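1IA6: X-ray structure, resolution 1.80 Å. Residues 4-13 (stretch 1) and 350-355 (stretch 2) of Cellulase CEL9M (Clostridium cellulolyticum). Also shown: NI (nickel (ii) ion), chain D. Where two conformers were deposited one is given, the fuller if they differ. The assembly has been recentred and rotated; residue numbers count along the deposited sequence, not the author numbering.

Stretch 1 4-13: HDYSTALKDS
Stretch 2 350-355: YIIGYG

Stretch 1 begins extended at His4 (phi/psi -131/149), passes through Asp5 (-95/82) and enters a helix at Tyr6 that runs past Ser13 with phi near -60° and psi between -28° and -50°. Stretch 2 has no regular helix or strand; it contains a type II beta turn from Ile351 to Tyr354, with Ile352 at -61/137 and Gly353 at 82/0, closed by Tyr354 N donating to Ile351 O at 3.2 Å. A side chain on Gly353 would jam against the preceding carbonyl, so the turn itself calls for glycine. The register pairs Ala9 with Tyr354, whose CA atoms lie 6.7 Å apart, and the two stretches together bury 278 Å².

Within stretch 1, the helix start is capped. Asp5, chi1 t, chi2 -1°, accepts from Thr8 N through OD1 at 3.1 Å, nearly straight at 166°, while Thr8 OG1, with chi1 m, donates to Asp5 OD2 in a very short bond of 2.5 Å. The two carboxylate oxygens thus hold backbone and side chain of one residue.

Between the stretches, Tyr354 OH donates to Asp5 O at 2.9 Å, meeting the oxygen at a C-O...OH angle of about 111°, the one direct hydrogen bond across the contact. Asp5 O also accepts a weak helical bond from Ala9 N at 3.4 Å, so the same oxygen serves both the helix and the phenol.

Packing centres on the Tyr354 ring, with chi1 t and chi2 -77°, its CA-to-CB bond pointing toward the helix. Ala9 CB sits 3.6 Å from Tyr354 CE2 and 4.3 Å from Ile351 CD1; Ile351 is m,t and its CA-to-CB bond also points toward the helix. A small residue at the centre of the register lets the ring come close to the helix backbone, Ala9 N lying 3.5 Å from Tyr354 CE2. Thr8 CG2 approaches the ring edge, 4.1 Å from Tyr354 CD2.

Farther along the helix, the CA-to-CB bond of Asp12 (chi1 m, chi2 -21°) points toward the turn, its OD2 3.7 Å from Tyr354 CB. It reaches the turn backbone through water: one molecule donates to Asp12 OD2 at 2.6 Å and to Gly353 O at 2.8 Å, bridging atoms that are themselves 4.1 Å apart.

Metal binding lies to one side. His4, chi1 m and chi2 -79°, places NE2 2.1 Å from NI, which also binds a water and atoms elsewhere in the structure; the imidazole makes no contact with the turn.

The rule to read here is a capped helix start, a small residue beside the CE2 atom of the Tyr354 ring, and a phenol tied to the cap residue's carbonyl.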

# COMPACT_ATOMS: atom_id res chain seq x y z
N HIS A 4 6.18 -23.66 -5.18
CA HIS A 4 5.85 -22.37 -5.79
C HIS A 4 7.07 -21.46 -5.84
O HIS A 4 7.95 -21.54 -4.98
CB HIS A 4 4.73 -21.69 -4.99
CG HIS A 4 3.39 -22.33 -5.16
ND1 HIS A 4 2.60 -22.12 -6.27
CD2 HIS A 4 2.72 -23.21 -4.38
CE1 HIS A 4 1.50 -22.84 -6.16
NE2 HIS A 4 1.55 -23.51 -5.03
N ASP A 5 7.13 -20.61 -6.86
CA ASP A 5 8.24 -19.68 -7.02
C ASP A 5 7.90 -18.33 -6.39
O ASP A 5 7.50 -17.40 -7.09
CB ASP A 5 8.56 -19.50 -8.51
CG ASP A 5 9.84 -18.70 -8.74
OD1 ASP A 5 10.48 -18.27 -7.75
OD2 ASP A 5 10.21 -18.50 -9.92
N TYR A 6 8.06 -18.24 -5.08
CA TYR A 6 7.76 -17.00 -4.35
C TYR A 6 8.77 -15.91 -4.67
O TYR A 6 8.45 -14.72 -4.61
CB TYR A 6 7.75 -17.25 -2.85
CG TYR A 6 6.76 -18.30 -2.39
CD1 TYR A 6 5.39 -18.11 -2.56
CD2 TYR A 6 7.20 -19.48 -1.80
CE1 TYR A 6 4.48 -19.09 -2.16
CE2 TYR A 6 6.29 -20.46 -1.39
CZ TYR A 6 4.94 -20.26 -1.58
OH TYR A 6 4.05 -21.23 -1.19
N SER A 7 9.99 -16.31 -5.00
CA SER A 7 11.06 -15.37 -5.32
C SER A 7 10.73 -14.51 -6.54
O SER A 7 10.87 -13.28 -6.50
CB SER A 7 12.36 -16.14 -5.57
OG SER A 7 13.43 -15.25 -5.87
N THR A 8 10.31 -15.16 -7.62
CA THR A 8 9.97 -14.44 -8.85
C THR A 8 8.73 -13.58 -8.65
O THR A 8 8.64 -12.47 -9.18
CB THR A 8 9.74 -15.43 -10.01
OG1 THR A 8 10.95 -16.15 -10.28
CG2 THR A 8 9.33 -14.67 -11.28
N ALA A 9 7.77 -14.09 -7.88
CA ALA A 9 6.55 -13.32 -7.62
C ALA A 9 6.91 -12.05 -6.86
O ALA A 9 6.37 -10.98 -7.14
CB ALA A 9 5.57 -14.16 -6.82
N LEU A 10 7.82 -12.17 -5.90
CA LEU A 10 8.24 -11.01 -5.12
C LEU A 10 8.85 -9.95 -6.04
O LEU A 10 8.47 -8.78 -5.98
CB LEU A 10 9.26 -11.41 -4.05
CG LEU A 10 9.83 -10.25 -3.23
CD1 LEU A 10 8.69 -9.53 -2.50
CD2 LEU A 10 10.85 -10.78 -2.23
N LYS A 11 9.79 -10.37 -6.88
CA LYS A 11 10.44 -9.45 -7.81
C LYS A 11 9.40 -8.73 -8.66
O LYS A 11 9.46 -7.52 -8.84
CB LYS A 11 11.41 -10.19 -8.73
CG LYS A 11 12.11 -9.27 -9.73
CD LYS A 11 12.94 -10.03 -10.76
CE LYS A 11 12.06 -10.78 -11.74
NZ LYS A 11 12.86 -11.43 -12.82
N ASP A 12 8.45 -9.50 -9.20
CA ASP A 12 7.41 -8.92 -10.03
C ASP A 12 6.54 -7.92 -9.28
O ASP A 12 6.23 -6.86 -9.80
CB ASP A 12 6.50 -10.00 -10.62
CG ASP A 12 7.19 -10.87 -11.65
OD1 ASP A 12 8.22 -10.45 -12.22
OD2 ASP A 12 6.69 -11.98 -11.90
N SER A 13 6.14 -8.27 -8.05
CA SER A 13 5.27 -7.40 -7.25
C SER A 13 5.91 -6.05 -6.94
O SER A 13 5.21 -5.05 -6.77
CB SER A 13 4.86 -8.11 -5.95
OG SER A 13 5.96 -8.31 -5.09
N TYR A 350 -3.20 -14.64 -10.37
CA TYR A 350 -3.84 -13.35 -10.21
C TYR A 350 -2.84 -12.20 -10.21
O TYR A 350 -3.20 -11.04 -9.99
CB TYR A 350 -4.71 -13.35 -8.95
CG TYR A 350 -6.00 -14.09 -9.18
CD1 TYR A 350 -6.95 -13.59 -10.07
CD2 TYR A 350 -6.26 -15.32 -8.57
CE1 TYR A 350 -8.12 -14.29 -10.35
CE2 TYR A 350 -7.43 -16.03 -8.84
CZ TYR A 350 -8.35 -15.51 -9.73
OH TYR A 350 -9.51 -16.20 -10.02
N ILE A 351 -1.58 -12.55 -10.48
CA ILE A 351 -0.52 -11.56 -10.60
C ILE A 351 -0.21 -11.51 -12.09
O ILE A 351 0.24 -12.49 -12.67
CB ILE A 351 0.75 -11.97 -9.83
CG1 ILE A 351 0.48 -12.01 -8.33
CG2 ILE A 351 1.87 -10.97 -10.12
CD1 ILE A 351 1.68 -12.46 -7.51
N ILE A 352 -0.46 -10.37 -12.72
CA ILE A 352 -0.21 -10.24 -14.15
C ILE A 352 1.27 -10.45 -14.48
O ILE A 352 2.15 -9.97 -13.78
CB ILE A 352 -0.66 -8.85 -14.66
CG1 ILE A 352 -2.19 -8.73 -14.53
CG2 ILE A 352 -0.24 -8.66 -16.12
CD1 ILE A 352 -2.73 -7.36 -14.89
N GLY A 353 1.53 -11.20 -15.55
CA GLY A 353 2.90 -11.45 -15.96
C GLY A 353 3.61 -12.56 -15.22
O GLY A 353 4.79 -12.84 -15.48
N TYR A 354 2.91 -13.19 -14.29
CA TYR A 354 3.48 -14.29 -13.52
C TYR A 354 2.62 -15.53 -13.68
O TYR A 354 1.40 -15.44 -13.82
CB TYR A 354 3.57 -13.91 -12.03
CG TYR A 354 3.98 -15.05 -11.11
CD1 TYR A 354 3.07 -16.05 -10.75
CD2 TYR A 354 5.28 -15.14 -10.62
CE1 TYR A 354 3.45 -17.10 -9.92
CE2 TYR A 354 5.67 -16.18 -9.80
CZ TYR A 354 4.75 -17.16 -9.45
OH TYR A 354 5.14 -18.20 -8.64
N GLY A 355 3.25 -16.70 -13.69
CA GLY A 355 2.50 -17.94 -13.81
C GLY A 355 1.78 -18.14 -15.12
O GLY A 355 2.33 -17.88 -16.19
NI NI D . 0.39 -25.21 -4.57
O HOH W 1 7.08 -13.34 -14.04
O HOH W 2 0.36 -25.44 -2.49